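Local structure of DNA methyltransferase (Nicotiana tabacum, 4ONQ) at residues W53-I56 with S57-Y61; K111-P114 with S115-R119; V153-F156 with V157-C161; G197-R200 with T201-Y204. The protein probably methylates carbon 5 of cytosines in DNA with S-adenosyl-L-methionine as methyl donor, through the catalytic domain that makes up this chain. The protein carries 5 engineered substitutions. All coordinates share one frame; numbering follows the deposited sequence.

Interaction 1 (W53-I56 with S57-Y61); sequences WDTI and SSSLY. Engineered in segment 57-61: S58 (natural residue Arg), S59 (natural residue Phe).
L60 lies against I56, one helical turn earlier, and the two side chains run side by side in the same direction. Starting at the backbone of L60, CB sits 3.4 Å from I56 O and CG only slightly farther, 3.6 Å from I56 O. With CG anti to its own carbonyl carbon (chi1 -69°), the side chain stays on the side of L60 N, which donates to that same I56 O over 3.0 Å. At the tip, CD1 makes an apolar touch with I56 CG2 at 4.2 Å. L60 is the first residue to leave helical geometry, so this is the C-terminal end of helix 50-59, which comes after strand 39-45 in the chain; that strand belongs to the mixed sheet of the Rossmann-like methyltransferase fold. I56 and L60 rest on N44, F40 and Y42 of that strand and on I83 of strand 79-84. On the exposed side of the same turn, T55 O is gripped by three donors. The engineered serines supply two hydroxyls, S58 OG at 2.8 Å from T55 O and S59 OG at 2.9 Å from T55 O, the latter 38° out of the carbonyl plane; S59 N is the third. S57 OG, by contrast, turns to I63 O beyond the helix.

Interaction 2 (K111-P114 with S115-R119); sequences KWWP and SWDPR
W113 and P114 meet the residues that follow through a type I beta turn from P114 to D117, closed by D117 N donating to P114 O over 3.0 Å. An Asx turn comes next, in which D117 OD1 accepts from R119 N. These turns shape the loop between helices 107-110 and 132-143. The indole of W113 reaches across with NE1, which donates to D117 O at 3.0 Å; the acceptor lies in the ring plane, but the bond is bent (132°) and the donor stands well above the carbonyl plane. Side-on, R119 grips the D117 carboxylate: NE meets the syn lone pair of OD1 at 2.9 Å and NH2 meets OD2 at 2.8 Å, the two bonds together making a salt bridge. W113 CZ2 lies over one guanidinium face, 3.4 Å from R119 NH2, with the two planes 32° apart. D117 OD2 also accepts from W168 NE1, and R119 NH1 donates to L166 O. Replacing D117 by an alanine would probably leave the R119 guanidinium without its counter-charge and W168 NE1 without this acceptor. P114 CB lies over one face of the W116 indole in a CH-pi contact, 3.5 Å from the centroid of the five-membered ring.

Interaction 3 (V153-F156 with V157-C161); sequences VQKF and VLDQC
K155 sets out with CG anti to its backbone N (chi1 -174°), continues extended, and bends only at its last torsion (chi4 44°), which carries NZ over to D159 one turn ahead. The resulting salt bridge is long and its hydrogen bond weak, with NZ 3.4 Å from D159 OD2. The aliphatic part of the lysine also adjoins the carboxylate, CE lying 3.6 Å from D159 OD2. F156, likewise with CG opposite the backbone N (chi1 159°), sends its ring along the helix toward Q160, where CE1 comes 3.8 Å from Q160 CG. The amide plane of the glutamine stands 32° from the phenyl plane. These pairs are i to i+4 contacts on an amphipathic alpha helix, 151-164, whose backbone is knit by regular bonds such as V157 N to V153 O at 2.9 Å and Q160 N to F156 O at 3.0 Å. V157 is directed to I138 and V142 of helix 132-143, and F156 reaches A141 of the same helix. V153 and V157 lie side by side and point the same way on this helix, although the exact placing of their methyls is doubtful. L158 CB packs 3.2 Å from Q154 O, while the amide of Q154 turns back along the chain, its NE2 donating to P149 O, so that the polar end of this buried side chain is satisfied just ahead of the helix.

Interaction 4 (G197-R200 with T201-Y204); sequences GISR and TDRY
R200 and Y204 extend side by side in the same direction, but their flat groups are turned at 90° to each other. Y204 presents its edge to the guanidinium: CE1 lies over the centre of one face, 3.8 Å from R200 CZ, while R200 NE lies in the plane of the phenol ring. R200 gets there by an extended chain with CG anti to its N (chi1 166°). The phenol oxygen is close, Y204 OH standing 3.4 Å from R200 NH2, yet the angle is too poor for a bond. Instead, Y204 OH is hydrogen-bonded to L177 O and R200 NH1 pairs with E178 OE1. A valine in place of Y204 would probably leave L177 O without this partner and the R200 guanidinium without the ring edge against its face. On another side of the turn, I198 crosses R203 at about a right angle, its CD1 3.7 Å from R203 N, and its CG1 rests 3.7 Å from D202 CB. R203 directs its guanidinium away to a salt bridge with E183 OE2. R203 N donates to S199 O at 2.8 Å, and a water appears to link S199 N with D202 OD2, though its approach to the carboxylate is doubtfully short. S199 OG accepts from D202 N over 3.3 Å, the capping bond of a serine N-cap, here starting helix 200-208.

Interactions 2 and 3 form one neighbourhood, their centres about 12 Å apart: the loop 111-119 packs on helix 151-164, with D117 CG 3.5 Å from L158 CD2 and R119 NH1 3.5 Å from C161 O. Interaction 1 lies on the opposite side of the chain's centre from interaction 2, their nearest atoms about 25 Å apart. Interaction 4 stands apart from the others, its nearest atoms about 13 Å from those of interaction 3. The bound sinefungin lies about 9 Å from the D202 side chain of interaction 4 and about 13 Å from that of W53 in interaction 1. The predicted catalytic C316 lies in the unmodelled segment 316-335.

Interaction 1 (W53-I56 with S57-Y61)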
loop_
_atom_site.group_PDB
_atom_site.type_symbol
_atom_site.label_atom_id
_atom_site.label_comp_id
_atom_site.label_asym_id
_atom_site.label_seq_id
_atom_site.Cartn_x
_atom_site.Cartn_y
_atom_site.Cartn_z
ATOM N N TRP A 53 -4.881 -5.162 -17.797
ATOM C CA TRP A 53 -5.156 -3.761 -17.527
ATOM C C TRP A 53 -6.243 -3.232 -18.457
ATOM O O TRP A 53 -7.050 -2.390 -18.060
ATOM C CB TRP A 53 -3.879 -2.924 -17.608
ATOM C CG TRP A 53 -3.093 -2.956 -16.329
ATOM C CD1 TRP A 53 -1.875 -3.539 -16.121
ATOM C CD2 TRP A 53 -3.490 -2.400 -15.072
ATOM N NE1 TRP A 53 -1.488 -3.371 -14.813
ATOM C CE2 TRP A 53 -2.462 -2.674 -14.149
ATOM C CE3 TRP A 53 -4.614 -1.692 -14.638
ATOM C CZ2 TRP A 53 -2.526 -2.265 -12.825
ATOM C CZ3 TRP A 53 -4.675 -1.291 -13.321
ATOM C CH2 TRP A 53 -3.638 -1.576 -12.431
ATOM N N ASP A 54 -6.278 -3.739 -19.688
ATOM C CA ASP A 54 -7.390 -3.417 -20.577
ATOM C C ASP A 54 -8.728 -3.842 -19.962
ATOM O O ASP A 54 -9.678 -3.058 -19.923
ATOM C CB ASP A 54 -7.195 -4.053 -21.954
ATOM C CG ASP A 54 -6.173 -3.310 -22.801
ATOM O OD1 ASP A 54 -5.925 -2.114 -22.527
ATOM O OD2 ASP A 54 -5.625 -3.918 -23.745
ATOM N N THR A 55 -8.783 -5.077 -19.469
ATOM C CA THR A 55 -9.975 -5.610 -18.812
ATOM C C THR A 55 -10.390 -4.773 -17.606
ATOM O O THR A 55 -11.565 -4.434 -17.443
ATOM C CB THR A 55 -9.748 -7.055 -18.322
ATOM O OG1 THR A 55 -9.442 -7.903 -19.435
ATOM C CG2 THR A 55 -10.988 -7.581 -17.604
ATOM N N ILE A 56 -9.417 -4.454 -16.757
ATOM C CA ILE A 56 -9.670 -3.666 -15.556
ATOM C C ILE A 56 -10.222 -2.289 -15.903
ATOM O O ILE A 56 -11.185 -1.832 -15.287
ATOM C CB ILE A 56 -8.401 -3.533 -14.685
ATOM C CG1 ILE A 56 -8.040 -4.887 -14.068
ATOM C CG2 ILE A 56 -8.609 -2.499 -13.590
ATOM C CD1 ILE A 56 -6.672 -4.917 -13.400
ATOM N N SER A 57 -9.625 -1.640 -16.900
ATOM C CA SER A 57 -10.116 -0.341 -17.355
ATOM C C SER A 57 -11.543 -0.429 -17.891
ATOM O O SER A 57 -12.397 0.375 -17.523
ATOM C CB SER A 57 -9.194 0.254 -18.418
ATOM O OG SER A 57 -7.944 0.624 -17.863
ATOM N N SER A 58 -11.798 -1.407 -18.758
ATOM C CA SER A 58 -13.124 -1.560 -19.347
ATOM C C SER A 58 -14.170 -1.831 -18.277
ATOM O O SER A 58 -15.304 -1.364 -18.375
ATOM C CB SER A 58 -13.136 -2.677 -20.396
ATOM O OG SER A 58 -13.075 -3.959 -19.797
ATOM N N SER A 59 -13.782 -2.576 -17.247
ATOM C CA SER A 59 -14.699 -2.906 -16.165
ATOM C C SER A 59 -14.948 -1.697 -15.270
ATOM O O SER A 59 -16.000 -1.587 -14.639
ATOM C CB SER A 59 -14.161 -4.070 -15.336
ATOM O OG SER A 59 -14.049 -5.243 -16.120
ATOM N N LEU A 60 -13.978 -0.791 -15.220
ATOM C CA LEU A 60 -14.082 0.381 -14.356
ATOM C C LEU A 60 -14.235 1.671 -15.152
ATOM O O LEU A 60 -13.402 2.572 -15.059
ATOM C CB LEU A 60 -12.874 0.482 -13.417
ATOM C CG LEU A 60 -12.755 -0.576 -12.323
ATOM C CD1 LEU A 60 -11.510 -0.337 -11.478
ATOM C CD2 LEU A 60 -13.996 -0.579 -11.451
ATOM N N TYR A 61 -15.298 1.737 -15.944
ATOM C CA TYR A 61 -15.729 2.983 -16.570
ATOM C C TYR A 61 -14.672 3.614 -17.481
ATOM O O TYR A 61 -14.595 4.838 -17.601
ATOM C CB TYR A 61 -16.203 3.953 -15.484
ATOM C CG TYR A 61 -17.034 3.247 -14.431
ATOM C CD1 TYR A 61 -18.322 2.810 -14.716
ATOM C CD2 TYR A 61 -16.523 2.989 -13.167
ATOM C CE1 TYR A 61 -19.082 2.152 -13.767
ATOM C CE2 TYR A 61 -17.275 2.328 -12.211
ATOM C CZ TYR A 61 -18.552 1.913 -12.517
ATOM O OH TYR A 61 -19.304 1.259 -11.568
#

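Interaction 2 (K111-P114 with S115-R119)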
loop_
_atom_site.group_PDB
_atom_site.type_symbol
_atom_site.label_atom_id
_atom_site.label_comp_id
_atom_site.label_asym_id
_atom_site.label_seq_id
_atom_site.Cartn_x
_atom_site.Cartn_y
_atom_site.Cartn_z
ATOM N N LYS A 111 26.258 1.847 9.129
ATOM C CA LYS A 111 27.604 1.630 9.566
ATOM C C LYS A 111 28.256 0.363 9.059
ATOM O O LYS A 111 29.454 0.283 8.944
ATOM C CB LYS A 111 27.633 1.634 11.068
ATOM C CG LYS A 111 28.980 1.402 11.631
ATOM C CD LYS A 111 28.976 1.580 13.103
ATOM C CE LYS A 111 30.317 1.239 13.705
ATOM N NZ LYS A 111 31.429 2.178 13.443
ATOM N N TRP A 112 27.454 -0.618 8.728
ATOM C CA TRP A 112 27.983 -1.885 8.229
ATOM C C TRP A 112 27.701 -2.107 6.748
ATOM O O TRP A 112 27.943 -3.191 6.221
ATOM C CB TRP A 112 27.463 -3.049 9.078
ATOM C CG TRP A 112 27.732 -2.816 10.523
ATOM C CD1 TRP A 112 26.812 -2.592 11.508
ATOM C CD2 TRP A 112 29.018 -2.733 11.147
ATOM N NE1 TRP A 112 27.448 -2.385 12.709
ATOM C CE2 TRP A 112 28.803 -2.469 12.514
ATOM C CE3 TRP A 112 30.332 -2.862 10.682
ATOM C CZ2 TRP A 112 29.854 -2.335 13.422
ATOM C CZ3 TRP A 112 31.374 -2.722 11.582
ATOM C CH2 TRP A 112 31.128 -2.459 12.936
ATOM N N TRP A 113 27.198 -1.076 6.076
ATOM C CA TRP A 113 26.932 -1.170 4.645
ATOM C C TRP A 113 28.242 -1.099 3.862
ATOM O O TRP A 113 28.953 -0.097 3.920
ATOM C CB TRP A 113 25.972 -0.066 4.186
ATOM C CG TRP A 113 25.127 -0.471 3.010
ATOM C CD1 TRP A 113 25.470 -0.408 1.689
ATOM C CD2 TRP A 113 23.797 -1.010 3.055
ATOM N NE1 TRP A 113 24.439 -0.880 0.909
ATOM C CE2 TRP A 113 23.401 -1.256 1.721
ATOM C CE3 TRP A 113 22.908 -1.319 4.093
ATOM C CZ2 TRP A 113 22.156 -1.793 1.397
ATOM C CZ3 TRP A 113 21.666 -1.852 3.769
ATOM C CH2 TRP A 113 21.303 -2.083 2.430
ATOM N N PRO A 114 28.575 -2.175 3.137
ATOM C CA PRO A 114 29.813 -2.198 2.353
ATOM C C PRO A 114 29.751 -1.187 1.215
ATOM O O PRO A 114 28.687 -0.985 0.628
ATOM C CB PRO A 114 29.841 -3.621 1.781
ATOM C CG PRO A 114 28.860 -4.404 2.594
ATOM C CD PRO A 114 27.817 -3.430 3.015
ATOM N N SER A 115 30.883 -0.564 0.906
ATOM C CA SER A 115 30.950 0.400 -0.189
ATOM C C SER A 115 30.556 -0.224 -1.532
ATOM O O SER A 115 30.099 0.473 -2.440
ATOM C CB SER A 115 32.352 1.004 -0.283
ATOM O OG SER A 115 33.324 -0.012 -0.465
ATOM N N TRP A 116 30.725 -1.537 -1.653
ATOM C CA TRP A 116 30.436 -2.224 -2.906
ATOM C C TRP A 116 28.969 -2.632 -3.055
ATOM O O TRP A 116 28.583 -3.214 -4.072
ATOM C CB TRP A 116 31.355 -3.435 -3.089
ATOM C CG TRP A 116 31.356 -4.393 -1.933
ATOM C CD1 TRP A 116 32.194 -4.377 -0.859
ATOM C CD2 TRP A 116 30.483 -5.514 -1.745
ATOM N NE1 TRP A 116 31.895 -5.418 -0.011
ATOM C CE2 TRP A 116 30.846 -6.127 -0.531
ATOM C CE3 TRP A 116 29.424 -6.052 -2.482
ATOM C CZ2 TRP A 116 30.192 -7.255 -0.038
ATOM C CZ3 TRP A 116 28.775 -7.174 -1.990
ATOM C CH2 TRP A 116 29.162 -7.763 -0.778
ATOM N N ASP A 117 28.160 -2.338 -2.040
ATOM C CA ASP A 117 26.718 -2.536 -2.133
ATOM C C ASP A 117 26.088 -1.190 -2.468
ATOM O O ASP A 117 25.946 -0.328 -1.601
ATOM C CB ASP A 117 26.159 -3.093 -0.820
ATOM C CG ASP A 117 24.711 -3.560 -0.939
ATOM O OD1 ASP A 117 23.933 -2.955 -1.714
ATOM O OD2 ASP A 117 24.348 -4.540 -0.251
ATOM N N PRO A 118 25.707 -1.005 -3.738
ATOM C CA PRO A 118 25.280 0.306 -4.241
ATOM C C PRO A 118 23.833 0.651 -3.919
ATOM O O PRO A 118 23.428 1.784 -4.160
ATOM C CB PRO A 118 25.450 0.164 -5.756
ATOM C CG PRO A 118 25.206 -1.289 -6.016
ATOM C CD PRO A 118 25.706 -2.036 -4.792
ATOM N N ARG A 119 23.070 -0.301 -3.392
ATOM C CA ARG A 119 21.658 -0.065 -3.102
ATOM C C ARG A 119 21.437 1.109 -2.151
ATOM O O ARG A 119 22.121 1.244 -1.135
ATOM C CB ARG A 119 21.019 -1.305 -2.497
ATOM C CG ARG A 119 20.947 -2.497 -3.408
ATOM C CD ARG A 119 20.376 -3.685 -2.649
ATOM N NE ARG A 119 21.225 -4.059 -1.521
ATOM C CZ ARG A 119 20.803 -4.754 -0.472
ATOM N NH1 ARG A 119 19.537 -5.141 -0.399
ATOM N NH2 ARG A 119 21.649 -5.053 0.505
#

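Interaction 3 (V153-F156 with V157-C161)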
loop_
_atom_site.group_PDB
_atom_site.type_symbol
_atom_site.label_atom_id
_atom_site.label_comp_id
_atom_site.label_asym_id
_atom_site.label_seq_id
_atom_site.Cartn_x
_atom_site.Cartn_y
_atom_site.Cartn_z
ATOM N N VAL A 153 31.528 -13.098 -6.434
ATOM C CA VAL A 153 30.840 -13.258 -5.157
ATOM C C VAL A 153 30.049 -11.999 -4.820
ATOM O O VAL A 153 28.930 -12.097 -4.337
ATOM C CB VAL A 153 31.765 -13.716 -3.991
ATOM C CG1 VAL A 153 33.192 -13.793 -4.446
ATOM C CG2 VAL A 153 31.607 -12.816 -2.770
ATOM N N GLN A 154 30.606 -10.828 -5.115
ATOM C CA GLN A 154 29.860 -9.582 -4.965
ATOM C C GLN A 154 28.534 -9.668 -5.715
ATOM O O GLN A 154 27.482 -9.284 -5.200
ATOM C CB GLN A 154 30.663 -8.392 -5.488
ATOM C CG GLN A 154 31.737 -7.876 -4.554
ATOM C CD GLN A 154 32.381 -6.593 -5.076
ATOM O OE1 GLN A 154 31.703 -5.738 -5.655
ATOM N NE2 GLN A 154 33.695 -6.458 -4.881
ATOM N N LYS A 155 28.583 -10.204 -6.930
ATOM C CA LYS A 155 27.381 -10.352 -7.728
ATOM C C LYS A 155 26.427 -11.363 -7.105
ATOM O O LYS A 155 25.225 -11.121 -7.027
ATOM C CB LYS A 155 27.710 -10.756 -9.165
ATOM C CG LYS A 155 26.476 -10.761 -10.050
ATOM C CD LYS A 155 26.705 -11.478 -11.357
ATOM C CE LYS A 155 25.382 -11.713 -12.071
ATOM N NZ LYS A 155 24.500 -10.507 -12.043
ATOM N N PHE A 156 26.962 -12.495 -6.661
ATOM C CA PHE A 156 26.134 -13.494 -5.984
ATOM C C PHE A 156 25.374 -12.909 -4.768
ATOM O O PHE A 156 24.133 -13.015 -4.689
ATOM C CB PHE A 156 26.970 -14.726 -5.609
ATOM C CG PHE A 156 26.375 -15.551 -4.511
ATOM C CD1 PHE A 156 25.295 -16.381 -4.757
ATOM C CD2 PHE A 156 26.895 -15.493 -3.230
ATOM C CE1 PHE A 156 24.740 -17.141 -3.740
ATOM C CE2 PHE A 156 26.347 -16.251 -2.208
ATOM C CZ PHE A 156 25.266 -17.072 -2.463
ATOM N N VAL A 157 26.091 -12.264 -3.843
ATOM C CA VAL A 157 25.412 -11.720 -2.669
ATOM C C VAL A 157 24.497 -10.545 -3.001
ATOM O O VAL A 157 23.444 -10.410 -2.395
ATOM C CB VAL A 157 26.342 -11.418 -1.429
ATOM C CG1 VAL A 157 27.748 -11.899 -1.643
ATOM C CG2 VAL A 157 26.291 -9.941 -1.003
ATOM N N LEU A 158 24.871 -9.713 -3.969
ATOM C CA LEU A 158 23.998 -8.604 -4.342
ATOM C C LEU A 158 22.698 -9.114 -4.956
ATOM O O LEU A 158 21.621 -8.572 -4.700
ATOM C CB LEU A 158 24.698 -7.623 -5.276
ATOM C CG LEU A 158 25.574 -6.591 -4.570
ATOM C CD1 LEU A 158 26.188 -5.665 -5.597
ATOM C CD2 LEU A 158 24.751 -5.806 -3.558
ATOM N N ASP A 159 22.783 -10.181 -5.712
ATOM C CA ASP A 159 21.601 -10.777 -6.275
ATOM C C ASP A 159 20.713 -11.357 -5.214
ATOM O O ASP A 159 19.538 -11.178 -5.280
ATOM C CB ASP A 159 21.919 -11.856 -7.339
ATOM C CG ASP A 159 22.462 -11.292 -8.647
ATOM O OD1 ASP A 159 22.411 -10.090 -8.871
ATOM O OD2 ASP A 159 22.956 -12.061 -9.471
ATOM N N GLN A 160 21.280 -12.084 -4.268
ATOM C CA GLN A 160 20.498 -12.593 -3.181
ATOM C C GLN A 160 19.878 -11.516 -2.321
ATOM O O GLN A 160 18.783 -11.655 -1.925
ATOM C CB GLN A 160 21.281 -13.573 -2.330
ATOM C CG GLN A 160 21.804 -14.779 -3.052
ATOM C CD GLN A 160 20.748 -15.572 -3.743
ATOM O OE1 GLN A 160 19.752 -15.910 -3.186
ATOM N NE2 GLN A 160 20.987 -15.876 -4.963
ATOM N N CYS A 161 20.599 -10.455 -2.042
ATOM C CA CYS A 161 20.098 -9.341 -1.266
ATOM C C CYS A 161 18.961 -8.579 -1.885
ATOM O O CYS A 161 18.057 -8.207 -1.219
ATOM C CB CYS A 161 21.210 -8.381 -0.939
ATOM S SG CYS A 161 22.413 -8.998 0.185
#

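Interaction 4 (G197-R200 with T201-Y204)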
loop_
_atom_site.group_PDB
_atom_site.type_symbol
_atom_site.label_atom_id
_atom_site.label_comp_id
_atom_site.label_asym_id
_atom_site.label_seq_id
_atom_site.Cartn_x
_atom_site.Cartn_y
_atom_site.Cartn_z
ATOM N N GLY A 197 -2.425 -12.261 18.936
ATOM C CA GLY A 197 -2.766 -13.507 18.271
ATOM C C GLY A 197 -2.273 -13.705 16.849
ATOM O O GLY A 197 -2.624 -14.690 16.208
ATOM N N ILE A 198 -1.464 -12.781 16.342
ATOM C CA ILE A 198 -0.911 -12.938 15.002
ATOM C C ILE A 198 0.532 -13.448 15.068
ATOM O O ILE A 198 1.319 -13.006 15.903
ATOM C CB ILE A 198 -0.996 -11.620 14.196
ATOM C CG1 ILE A 198 -0.579 -11.854 12.741
ATOM C CG2 ILE A 198 -0.169 -10.527 14.856
ATOM C CD1 ILE A 198 -0.558 -10.602 11.892
ATOM N N SER A 199 0.874 -14.403 14.213
ATOM C CA SER A 199 2.236 -14.910 14.188
ATOM C C SER A 199 3.145 -14.010 13.370
ATOM O O SER A 199 2.690 -13.144 12.608
ATOM C CB SER A 199 2.288 -16.320 13.614
ATOM O OG SER A 199 2.043 -16.288 12.224
ATOM N N ARG A 200 4.437 -14.240 13.533
ATOM C CA ARG A 200 5.471 -13.496 12.831
ATOM C C ARG A 200 5.322 -13.624 11.309
ATOM O O ARG A 200 5.290 -12.617 10.579
ATOM C CB ARG A 200 6.844 -13.989 13.305
ATOM C CG ARG A 200 8.025 -13.553 12.455
ATOM C CD ARG A 200 9.307 -14.080 13.082
ATOM N NE ARG A 200 10.461 -14.017 12.184
ATOM C CZ ARG A 200 11.278 -12.976 12.081
ATOM N NH1 ARG A 200 11.071 -11.904 12.830
ATOM N NH2 ARG A 200 12.298 -13.011 11.232
ATOM N N THR A 201 5.202 -14.862 10.830
ATOM C CA THR A 201 5.090 -15.099 9.385
ATOM C C THR A 201 3.825 -14.459 8.822
ATOM O O THR A 201 3.818 -13.958 7.696
ATOM C CB THR A 201 5.165 -16.614 8.997
ATOM O OG1 THR A 201 3.849 -17.184 8.992
ATOM C CG2 THR A 201 6.058 -17.372 9.962
ATOM N N ASP A 202 2.768 -14.448 9.627
ATOM C CA ASP A 202 1.532 -13.771 9.246
ATOM C C ASP A 202 1.670 -12.251 9.299
ATOM O O ASP A 202 1.001 -11.541 8.551
ATOM C CB ASP A 202 0.362 -14.221 10.124
ATOM C CG ASP A 202 -0.403 -15.382 9.526
ATOM O OD1 ASP A 202 -0.293 -15.597 8.303
ATOM O OD2 ASP A 202 -1.124 -16.073 10.278
ATOM N N ARG A 203 2.514 -11.750 10.197
ATOM C CA ARG A 203 2.828 -10.326 10.209
ATOM C C ARG A 203 3.396 -9.973 8.841
ATOM O O ARG A 203 2.953 -9.023 8.190
ATOM C CB ARG A 203 3.866 -9.999 11.282
ATOM C CG ARG A 203 3.363 -9.938 12.709
ATOM C CD ARG A 203 3.688 -8.563 13.272
ATOM N NE ARG A 203 4.764 -8.532 14.252
ATOM C CZ ARG A 203 5.378 -7.416 14.632
ATOM N NH1 ARG A 203 6.354 -7.464 15.536
ATOM N NH2 ARG A 203 5.023 -6.251 14.095
ATOM N N TYR A 204 4.371 -10.761 8.395
ATOM C CA TYR A 204 4.978 -10.525 7.084
ATOM C C TYR A 204 3.987 -10.676 5.941
ATOM O O TYR A 204 4.026 -9.910 4.991
ATOM C CB TYR A 204 6.146 -11.464 6.835
ATOM C CG TYR A 204 7.393 -11.140 7.611
ATOM C CD1 TYR A 204 7.876 -12.021 8.565
ATOM C CD2 TYR A 204 8.099 -9.955 7.380
ATOM C CE1 TYR A 204 9.028 -11.745 9.270
ATOM C CE2 TYR A 204 9.253 -9.662 8.089
ATOM C CZ TYR A 204 9.710 -10.568 9.033
ATOM O OH TYR A 204 10.857 -10.327 9.744
HETATM O O HOH W 1 -1.244 -15.955 12.793
#